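Local coordinates for protein lysozyme (Meretrix lusoria, PDB 4PJ2) that cleaves the beta-1,4-linked glycan backbone of peptidoglycan, lysing the Gram-positive bacterium M. luteus, and also has chitinase activity, at residues C13-E18 against G36-K41; A43-C48 against S66-N71; N71-Y76 against E87-E92. All blocks are in the same frame, centred on the assembly; numbering follows the deposited sequence.

Contact 1: C13-E18 against G36-K41; sequences CICKME and GYFQIK
Cys-15 lays its sulfur over one face of the Phe-38 ring while Ile-14, one residue earlier on helix 8-19, meets the edge of the same ring. Its sulfur stands anti to the backbone N (chi1 -163°), placing Cys-15 SG 4.4 Å from the Phe-38 ring centroid and 22° off the normal, displaced toward the CZ rim. Ile-14 CG2 lies in the ring plane, 3.9 Å from Phe-38 CD2, and the two side chains cross at about a right angle. Cys-15 SG also rests 3.9 Å from Tyr-37 CB, but the sulfur lies oblique to the Tyr-37 ring, whose far end extends away from the helix. This sulfur is tied to Cys-21 in a disulfide. One helical turn on, Glu-18 spans the backbone of 38-39: its CG is 3.6 Å from Phe-38 O, the chain bends at chi2, and Glu-18 OE1 lies 3.4 Å from Gln-39 CB. The amide of Gln-39 folds back instead, NE2 donating in plane to a lone pair of Gly-36 O at 3.0 Å and 172°. Gly-36 O also accepts from Gln-39 N, closing a type I turn that runs into a G1 beta bulge opposite Cys-35. Glu-18, the predicted proton donor, is bonded through OE2 to Tyr-108 OH and to Ser-86 OG of the putative exported protein bound here. No hydrogen bond joins the two segments directly; sulfur-aromatic and apolar packing seat the turn against the helix, and the carboxylate of Glu-18 is oriented by partners beyond the turn.

Contact 2: A43-C48 against S66-N71; sequences AYWIDC and SLCVQN
Cys-68 SG sits at the apolar centre, joined to Cys-48 SG by a 2.0 Å disulfide and lying in the plane of the Tyr-44 ring at its edge, 3.6 Å from Tyr-44 CD1. The Trp-45 indole flanks the same sulfur obliquely, its CD1 4.3 Å from Cys-68 SG. Farther along the tyrosine, the hydroxyl end runs over the backbone of the facing helix: Tyr-44 OH is 3.5 Å from Val-69 CA and 3.7 Å from Val-69 CG2, and its hydrogen-bond partner is His-93 ND1. The disulfide thus staples the C-terminal end of helix 42-47, whose residues 43-47 belong to the experimentally established substrate-binding segment, to helix 62-76; the axes of segments 43-47 and 66-71 cross at 69°, 9.4 Å apart at their closest. Cys-48, the first residue to leave helical geometry, turns its SG between the backbone N and the carbonyl carbon (chi1 77°), the crowded position, which directs it at Cys-68 SG. At the polar edge its carbonyl is met almost head-on: Asn-71 ND2 donates to Cys-48 O at 2.9 Å and 150°, the acceptor lying close to the asparagine amide plane, while Asn-71 CB packs 3.1 Å from the same oxygen.

Contact 3: N71-Y76 against E87-E92; sequences NYMKRY and EGFARE
Met-73 carries the crossing of helix 62-76 over helix 86-95 in the helical core of this type-I lysozyme, pressing between Phe-89 and Glu-92. The axes of segments 71-76 and 87-92 cross steeply, at 104°, and are 10.5 Å apart at their closest. The CB of Met-73 is directed toward the other helix, and chi2, at -47°, bends the chain and brings SD beside Glu-92 CB. CB and CG meet the phenylalanine ring, with Met-73 CG 3.6 Å from Phe-89 CD2; farther along, Met-73 SD reaches Glu-92 CB at 3.5 Å, and the methyl, Met-73 CE, ends 3.3 Å from Phe-89 O, a close van der Waals contact. The sulfur is a Met-aromatic partner of Phe-89, 5.2 Å from the ring centroid but oblique, 70° off its normal, and the two side chains are inclined to each other without stacking. Met-73 and Glu-92 instead run alongside each other with opposite headings. Beyond the methylenes of Glu-92, its OE1 comes to 3.9 Å from Tyr-76 CB, a van der Waals approach only, while OE2 accepts from the backbone N of Cys-100. Tyr-72, a substrate-binding residue, adds a loose touch, its CE1 4.3 Å from Glu-92 O. The two tyrosines are layered along helix 62-76, with Tyr-76 CD2 3.6 Å above the centre of the Tyr-72 ring. Helix 42-47 packs on Met-73 through Tyr-44, and the loop residue Pro-97 lies against both tyrosines. Ala-90 and Arg-91, whose side chains leave helix 86-95 away from Met-73, meet Leu-112 and Trp-109 of helix 106-112.

Helix 62-76 joins all three sites: it supplies a segment to contacts 2 and 3, which share Asn-71, and it backs contact 1, where Phe-38 CG lies 3.9 Å from Val-69 CG2. Ile-40 CD1 of contact 1 also reaches the contact 2 disulfide at Cys-68 SG, 4.0 Å away. Between contacts 2 and 3, the rings of Tyr-44 and Tyr-72 stack and Asp-47 OD2 bonds Tyr-76 OH at 2.8 Å. His-93 connects them to the predicted proton donor of contact 1, its side chain about 3 Å from those of Glu-18 and Tyr-44 (nearest atoms). The chain of the putative exported protein hydrogen-bonds Glu-18, Asp-47 and Tyr-72, and therefore lies against both the predicted proton donor and substrate-binding residues.

Contact 1: C13-E18 against G36-K41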
loop_
_atom_site.group_PDB
_atom_site.type_symbol
_atom_site.label_atom_id
_atom_site.label_comp_id
_atom_site.label_asym_id
_atom_site.label_seq_id
_atom_site.Cartn_x
_atom_site.Cartn_y
_atom_site.Cartn_z
ATOM N N CYS D 13 15.750 -5.502 -16.196
ATOM C CA CYS D 13 16.366 -5.482 -14.882
ATOM C C CYS D 13 15.332 -5.615 -13.774
ATOM O O CYS D 13 15.560 -6.342 -12.799
ATOM C CB CYS D 13 17.219 -4.222 -14.709
ATOM S SG CYS D 13 18.703 -4.217 -15.759
ATOM N N ILE D 14 14.191 -4.934 -13.902
ATOM C CA ILE D 14 13.140 -5.082 -12.908
ATOM C C ILE D 14 12.619 -6.513 -12.905
ATOM O O ILE D 14 12.387 -7.093 -11.848
ATOM C CB ILE D 14 11.975 -4.097 -13.154
ATOM C CG1 ILE D 14 12.484 -2.658 -12.991
ATOM C CG2 ILE D 14 10.814 -4.401 -12.195
ATOM C CD1 ILE D 14 11.493 -1.563 -13.427
ATOM N N CYS D 15 12.431 -7.080 -14.088
ATOM C CA CYS D 15 11.977 -8.457 -14.206
ATOM C C CYS D 15 12.962 -9.397 -13.499
ATOM O O CYS D 15 12.564 -10.216 -12.682
ATOM C CB CYS D 15 11.816 -8.794 -15.690
ATOM S SG CYS D 15 10.825 -10.253 -16.055
ATOM N N LYS D 16 14.250 -9.239 -13.769
ATOM C CA LYS D 16 15.257 -10.078 -13.114
ATOM C C LYS D 16 15.243 -9.900 -11.600
ATOM O O LYS D 16 15.333 -10.865 -10.842
ATOM C CB LYS D 16 16.642 -9.767 -13.676
ATOM C CG LYS D 16 16.836 -10.275 -15.098
ATOM C CD LYS D 16 18.193 -9.915 -15.676
ATOM C CE LYS D 16 18.315 -10.401 -17.122
ATOM N NZ LYS D 16 19.675 -10.206 -17.713
ATOM N N MET D 17 15.089 -8.661 -11.158
ATOM C CA MET D 17 15.032 -8.360 -9.732
ATOM C C MET D 17 13.867 -9.066 -9.055
ATOM O O MET D 17 14.024 -9.609 -7.964
ATOM C CB MET D 17 14.872 -6.844 -9.549
ATOM C CG MET D 17 14.910 -6.350 -8.105
ATOM S SD MET D 17 16.482 -6.828 -7.305
ATOM C CE MET D 17 16.268 -5.912 -5.765
ATOM N N GLU D 18 12.699 -9.066 -9.702
ATOM C CA GLU D 18 11.459 -9.508 -9.065
ATOM C C GLU D 18 11.339 -11.025 -9.039
ATOM O O GLU D 18 10.853 -11.590 -8.059
ATOM C CB GLU D 18 10.236 -8.928 -9.795
ATOM C CG GLU D 18 10.032 -7.433 -9.603
ATOM C CD GLU D 18 9.785 -7.052 -8.159
ATOM O OE1 GLU D 18 9.367 -7.916 -7.358
ATOM O OE2 GLU D 18 9.991 -5.855 -7.843
ATOM N N GLY D 36 3.609 -13.450 -10.753
ATOM C CA GLY D 36 4.217 -13.407 -12.071
ATOM C C GLY D 36 5.565 -12.746 -12.206
ATOM O O GLY D 36 6.255 -12.464 -11.221
ATOM N N TYR D 37 5.918 -12.499 -13.467
ATOM C CA TYR D 37 7.211 -11.944 -13.861
ATOM C C TYR D 37 7.618 -10.707 -13.081
ATOM O O TYR D 37 8.790 -10.536 -12.744
ATOM C CB TYR D 37 7.176 -11.550 -15.340
ATOM C CG TYR D 37 7.098 -12.709 -16.313
ATOM C CD1 TYR D 37 5.871 -13.192 -16.756
ATOM C CD2 TYR D 37 8.252 -13.294 -16.814
ATOM C CE1 TYR D 37 5.803 -14.246 -17.657
ATOM C CE2 TYR D 37 8.187 -14.341 -17.712
ATOM C CZ TYR D 37 6.961 -14.808 -18.128
ATOM O OH TYR D 37 6.897 -15.844 -19.025
ATOM N N PHE D 38 6.654 -9.808 -12.841
ATOM C CA PHE D 38 6.929 -8.514 -12.210
ATOM C C PHE D 38 6.378 -8.437 -10.789
ATOM O O PHE D 38 6.446 -7.388 -10.159
ATOM C CB PHE D 38 6.382 -7.363 -13.072
ATOM C CG PHE D 38 7.149 -7.162 -14.344
ATOM C CD1 PHE D 38 6.801 -7.847 -15.499
ATOM C CD2 PHE D 38 8.259 -6.332 -14.369
ATOM C CE1 PHE D 38 7.525 -7.663 -16.674
ATOM C CE2 PHE D 38 8.986 -6.151 -15.531
ATOM C CZ PHE D 38 8.626 -6.825 -16.681
ATOM N N GLN D 39 5.842 -9.547 -10.276
ATOM C CA GLN D 39 5.306 -9.604 -8.908
ATOM C C GLN D 39 4.292 -8.469 -8.669
ATOM O O GLN D 39 4.438 -7.639 -7.767
ATOM C CB GLN D 39 6.450 -9.564 -7.902
ATOM C CG GLN D 39 7.263 -10.854 -7.896
ATOM C CD GLN D 39 6.460 -12.013 -7.347
ATOM O OE1 GLN D 39 6.256 -12.116 -6.136
ATOM N NE2 GLN D 39 5.963 -12.865 -8.231
ATOM N N ILE D 40 3.251 -8.497 -9.489
ATOM C CA ILE D 40 2.184 -7.497 -9.484
ATOM C C ILE D 40 1.059 -7.957 -8.570
ATOM O O ILE D 40 0.638 -9.118 -8.630
ATOM C CB ILE D 40 1.647 -7.310 -10.929
ATOM C CG1 ILE D 40 2.676 -6.546 -11.759
ATOM C CG2 ILE D 40 0.301 -6.581 -10.943
ATOM C CD1 ILE D 40 2.386 -6.548 -13.251
ATOM N N LYS D 41 0.587 -7.051 -7.715
ATOM C CA LYS D 41 -0.560 -7.331 -6.864
ATOM C C LYS D 41 -1.827 -6.750 -7.478
ATOM O O LYS D 41 -1.778 -5.981 -8.438
ATOM C CB LYS D 41 -0.332 -6.769 -5.458
ATOM C CG LYS D 41 0.851 -7.417 -4.768
ATOM C CD LYS D 41 1.058 -6.946 -3.345
ATOM C CE LYS D 41 1.411 -5.465 -3.336
ATOM N NZ LYS D 41 1.916 -4.998 -2.030
#

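Contact 2: A43-C48 against S66-N71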
loop_
_atom_site.group_PDB
_atom_site.type_symbol
_atom_site.label_atom_id
_atom_site.label_comp_id
_atom_site.label_asym_id
_atom_site.label_seq_id
_atom_site.Cartn_x
_atom_site.Cartn_y
_atom_site.Cartn_z
ATOM N N ALA D 43 -4.050 -4.523 -6.543
ATOM C CA ALA D 43 -4.203 -3.072 -6.526
ATOM C C ALA D 43 -3.430 -2.423 -7.664
ATOM O O ALA D 43 -3.863 -1.423 -8.253
ATOM C CB ALA D 43 -3.744 -2.505 -5.202
ATOM N N TYR D 44 -2.254 -2.978 -7.944
ATOM C CA TYR D 44 -1.383 -2.479 -8.996
ATOM C C TYR D 44 -2.056 -2.693 -10.346
ATOM O O TYR D 44 -2.135 -1.777 -11.158
ATOM C CB TYR D 44 -0.041 -3.186 -8.909
ATOM C CG TYR D 44 1.097 -2.657 -9.761
ATOM C CD1 TYR D 44 1.108 -2.841 -11.134
ATOM C CD2 TYR D 44 2.211 -2.083 -9.176
ATOM C CE1 TYR D 44 2.172 -2.403 -11.904
ATOM C CE2 TYR D 44 3.289 -1.647 -9.937
ATOM C CZ TYR D 44 3.254 -1.800 -11.300
ATOM O OH TYR D 44 4.325 -1.409 -12.064
ATOM N N TRP D 45 -2.584 -3.895 -10.558
ATOM C CA TRP D 45 -3.266 -4.231 -11.800
ATOM C C TRP D 45 -4.491 -3.364 -12.039
ATOM O O TRP D 45 -4.734 -2.917 -13.161
ATOM C CB TRP D 45 -3.661 -5.711 -11.817
ATOM C CG TRP D 45 -4.319 -6.122 -13.089
ATOM C CD1 TRP D 45 -3.714 -6.329 -14.290
ATOM C CD2 TRP D 45 -5.715 -6.360 -13.297
ATOM N NE1 TRP D 45 -4.645 -6.692 -15.233
ATOM C CE2 TRP D 45 -5.881 -6.720 -14.648
ATOM C CE3 TRP D 45 -6.838 -6.317 -12.467
ATOM C CZ2 TRP D 45 -7.129 -7.028 -15.190
ATOM C CZ3 TRP D 45 -8.073 -6.623 -13.007
ATOM C CH2 TRP D 45 -8.209 -6.980 -14.353
ATOM N N ILE D 46 -5.250 -3.103 -10.985
ATOM C CA ILE D 46 -6.419 -2.241 -11.093
ATOM C C ILE D 46 -5.993 -0.848 -11.573
ATOM O O ILE D 46 -6.566 -0.298 -12.512
ATOM C CB ILE D 46 -7.183 -2.149 -9.743
ATOM C CG1 ILE D 46 -7.879 -3.484 -9.451
ATOM C CG2 ILE D 46 -8.180 -0.987 -9.743
ATOM C CD1 ILE D 46 -8.435 -3.613 -8.038
ATOM N N ASP D 47 -4.949 -0.299 -10.968
ATOM C CA ASP D 47 -4.533 1.060 -11.286
ATOM C C ASP D 47 -3.810 1.162 -12.633
ATOM O O ASP D 47 -3.776 2.244 -13.219
ATOM C CB ASP D 47 -3.620 1.606 -10.200
ATOM C CG ASP D 47 -4.361 1.999 -8.944
ATOM O OD1 ASP D 47 -5.612 1.921 -8.879
ATOM O OD2 ASP D 47 -3.663 2.425 -8.002
ATOM N N CYS D 48 -3.245 0.067 -13.131
ATOM C CA CYS D 48 -2.556 0.113 -14.422
ATOM C C CYS D 48 -3.536 -0.091 -15.575
ATOM O O CYS D 48 -3.128 -0.306 -16.711
ATOM C CB CYS D 48 -1.425 -0.918 -14.488
ATOM S SG CYS D 48 -1.951 -2.611 -14.764
ATOM N N SER D 66 4.178 -6.533 -18.404
ATOM C CA SER D 66 5.014 -5.367 -18.687
ATOM C C SER D 66 4.193 -4.180 -19.201
ATOM O O SER D 66 4.538 -3.038 -18.925
ATOM C CB SER D 66 6.169 -5.705 -19.646
ATOM O OG SER D 66 5.725 -6.110 -20.937
ATOM N N LEU D 67 3.097 -4.448 -19.912
ATOM C CA LEU D 67 2.176 -3.383 -20.305
ATOM C C LEU D 67 1.609 -2.733 -19.052
ATOM O O LEU D 67 1.469 -1.515 -18.974
ATOM C CB LEU D 67 1.025 -3.924 -21.159
ATOM C CG LEU D 67 -0.036 -2.887 -21.553
ATOM C CD1 LEU D 67 0.577 -1.745 -22.347
ATOM C CD2 LEU D 67 -1.170 -3.527 -22.336
ATOM N N CYS D 68 1.279 -3.556 -18.069
ATOM C CA CYS D 68 0.769 -3.045 -16.813
ATOM C C CYS D 68 1.800 -2.124 -16.160
ATOM O O CYS D 68 1.459 -1.027 -15.726
ATOM C CB CYS D 68 0.404 -4.221 -15.907
ATOM S SG CYS D 68 -0.306 -3.737 -14.312
ATOM N N VAL D 69 3.060 -2.548 -16.118
ATOM C CA VAL D 69 4.124 -1.716 -15.578
ATOM C C VAL D 69 4.235 -0.404 -16.360
ATOM O O VAL D 69 4.308 0.671 -15.762
ATOM C CB VAL D 69 5.481 -2.449 -15.581
ATOM C CG1 VAL D 69 6.586 -1.533 -15.091
ATOM C CG2 VAL D 69 5.410 -3.693 -14.718
ATOM N N GLN D 70 4.221 -0.481 -17.690
ATOM C CA GLN D 70 4.249 0.725 -18.515
ATOM C C GLN D 70 3.097 1.676 -18.172
ATOM O O GLN D 70 3.301 2.890 -18.037
ATOM C CB GLN D 70 4.196 0.373 -20.006
ATOM C CG GLN D 70 5.433 -0.330 -20.538
ATOM C CD GLN D 70 6.619 0.597 -20.741
ATOM O OE1 GLN D 70 6.668 1.700 -20.209
ATOM N NE2 GLN D 70 7.583 0.145 -21.528
ATOM N N ASN D 71 1.886 1.137 -18.060
ATOM C CA ASN D 71 0.714 1.947 -17.730
ATOM C C ASN D 71 0.799 2.526 -16.325
ATOM O O ASN D 71 0.388 3.654 -16.108
ATOM C CB ASN D 71 -0.586 1.153 -17.829
ATOM C CG ASN D 71 -0.956 0.788 -19.241
ATOM O OD1 ASN D 71 -0.399 1.310 -20.202
ATOM N ND2 ASN D 71 -1.929 -0.092 -19.377
#

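Contact 3: N71-Y76 against E87-E92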
loop_
_atom_site.group_PDB
_atom_site.type_symbol
_atom_site.label_atom_id
_atom_site.label_comp_id
_atom_site.label_asym_id
_atom_site.label_seq_id
_atom_site.Cartn_x
_atom_site.Cartn_y
_atom_site.Cartn_z
ATOM N N ASN D 71 1.886 1.137 -18.060
ATOM C CA ASN D 71 0.714 1.947 -17.730
ATOM C C ASN D 71 0.799 2.526 -16.325
ATOM O O ASN D 71 0.388 3.654 -16.108
ATOM C CB ASN D 71 -0.586 1.153 -17.829
ATOM C CG ASN D 71 -0.956 0.788 -19.241
ATOM O OD1 ASN D 71 -0.399 1.310 -20.202
ATOM N ND2 ASN D 71 -1.929 -0.092 -19.377
ATOM N N TYR D 72 1.305 1.752 -15.367
ATOM C CA TYR D 72 1.480 2.218 -14.001
ATOM C C TYR D 72 2.435 3.408 -13.940
ATOM O O TYR D 72 2.156 4.411 -13.275
ATOM C CB TYR D 72 2.007 1.083 -13.141
ATOM C CG TYR D 72 1.794 1.272 -11.657
ATOM C CD1 TYR D 72 2.790 1.790 -10.840
ATOM C CD2 TYR D 72 0.600 0.888 -11.059
ATOM C CE1 TYR D 72 2.598 1.926 -9.467
ATOM C CE2 TYR D 72 0.401 1.033 -9.689
ATOM C CZ TYR D 72 1.396 1.554 -8.898
ATOM O OH TYR D 72 1.195 1.667 -7.532
ATOM N N MET D 73 3.555 3.313 -14.658
ATOM C CA MET D 73 4.515 4.394 -14.663
ATOM C C MET D 73 3.951 5.619 -15.383
ATOM O O MET D 73 4.172 6.727 -14.940
ATOM C CB MET D 73 5.858 3.939 -15.282
ATOM C CG MET D 73 6.531 2.774 -14.543
ATOM S SD MET D 73 6.570 3.034 -12.768
ATOM C CE MET D 73 6.596 1.324 -12.224
ATOM N N LYS D 74 3.231 5.408 -16.482
ATOM C CA LYS D 74 2.572 6.511 -17.190
ATOM C C LYS D 74 1.599 7.247 -16.271
ATOM O O LYS D 74 1.513 8.473 -16.297
ATOM C CB LYS D 74 1.840 5.973 -18.415
ATOM C CG LYS D 74 1.137 7.018 -19.256
ATOM C CD LYS D 74 0.603 6.408 -20.550
ATOM C CE LYS D 74 -0.338 7.351 -21.297
ATOM N NZ LYS D 74 -0.900 6.720 -22.527
ATOM N N ARG D 75 0.876 6.495 -15.455
ATOM C CA ARG D 75 -0.083 7.087 -14.540
ATOM C C ARG D 75 0.586 7.857 -13.403
ATOM O O ARG D 75 0.154 8.978 -13.079
ATOM C CB ARG D 75 -0.997 6.006 -13.966
ATOM C CG ARG D 75 -1.987 6.527 -12.940
ATOM C CD ARG D 75 -3.025 5.487 -12.605
ATOM N NE ARG D 75 -4.060 6.075 -11.764
ATOM C CZ ARG D 75 -5.269 5.559 -11.599
ATOM N NH1 ARG D 75 -5.575 4.406 -12.181
ATOM N NH2 ARG D 75 -6.170 6.193 -10.854
ATOM N N TYR D 76 1.633 7.280 -12.802
ATOM C CA TYR D 76 2.126 7.781 -11.523
ATOM C C TYR D 76 3.487 8.471 -11.518
ATOM O O TYR D 76 3.726 9.347 -10.695
ATOM C CB TYR D 76 2.156 6.655 -10.501
ATOM C CG TYR D 76 0.812 6.202 -10.016
ATOM C CD1 TYR D 76 -0.056 7.091 -9.407
ATOM C CD2 TYR D 76 0.427 4.871 -10.130
ATOM C CE1 TYR D 76 -1.262 6.662 -8.905
ATOM C CE2 TYR D 76 -0.792 4.445 -9.630
ATOM C CZ TYR D 76 -1.628 5.354 -9.025
ATOM O OH TYR D 76 -2.846 5.009 -8.474
ATOM N N GLU D 87 15.926 4.355 -12.363
ATOM C CA GLU D 87 15.997 4.593 -10.923
ATOM C C GLU D 87 14.602 4.938 -10.411
ATOM O O GLU D 87 14.159 4.410 -9.394
ATOM C CB GLU D 87 16.971 5.713 -10.530
ATOM C CG GLU D 87 16.937 5.960 -9.004
ATOM C CD GLU D 87 17.717 7.170 -8.532
ATOM O OE1 GLU D 87 18.148 7.989 -9.369
ATOM O OE2 GLU D 87 17.879 7.305 -7.295
ATOM N N GLY D 88 13.904 5.819 -11.123
ATOM C CA GLY D 88 12.557 6.202 -10.747
ATOM C C GLY D 88 11.563 5.069 -10.915
ATOM O O GLY D 88 10.807 4.740 -9.991
ATOM N N PHE D 89 11.564 4.455 -12.091
ATOM C CA PHE D 89 10.559 3.446 -12.406
ATOM C C PHE D 89 10.697 2.208 -11.520
ATOM O O PHE D 89 9.702 1.645 -11.082
ATOM C CB PHE D 89 10.619 3.035 -13.875
ATOM C CG PHE D 89 10.388 4.173 -14.857
ATOM C CD1 PHE D 89 11.228 4.326 -15.954
ATOM C CD2 PHE D 89 9.321 5.062 -14.710
ATOM C CE1 PHE D 89 11.025 5.355 -16.869
ATOM C CE2 PHE D 89 9.116 6.100 -15.642
ATOM C CZ PHE D 89 9.968 6.234 -16.712
ATOM N N ALA D 90 11.933 1.745 -11.311
ATOM C CA ALA D 90 12.166 0.615 -10.410
ATOM C C ALA D 90 11.638 0.905 -9.006
ATOM O O ALA D 90 11.023 0.036 -8.370
ATOM C CB ALA D 90 13.672 0.259 -10.375
ATOM N N ARG D 91 11.934 2.092 -8.498
ATOM C CA ARG D 91 11.501 2.455 -7.150
ATOM C C ARG D 91 9.966 2.618 -7.041
ATOM O O ARG D 91 9.393 2.283 -6.019
ATOM C CB ARG D 91 12.253 3.687 -6.633
ATOM C CG ARG D 91 13.755 3.417 -6.429
ATOM C CD ARG D 91 14.527 4.629 -5.935
ATOM N NE ARG D 91 14.112 5.072 -4.608
ATOM C CZ ARG D 91 14.448 6.235 -4.060
ATOM N NH1 ARG D 91 15.211 7.101 -4.726
ATOM N NH2 ARG D 91 13.995 6.543 -2.853
ATOM N N GLU D 92 9.314 3.087 -8.106
ATOM C CA GLU D 92 7.847 3.084 -8.163
ATOM C C GLU D 92 7.313 1.668 -8.170
ATOM O O GLU D 92 6.349 1.343 -7.515
ATOM C CB GLU D 92 7.356 3.790 -9.434
ATOM C CG GLU D 92 7.670 5.274 -9.503
ATOM C CD GLU D 92 6.851 6.070 -8.551
ATOM O OE1 GLU D 92 5.755 6.516 -8.975
ATOM O OE2 GLU D 92 7.299 6.292 -7.421
#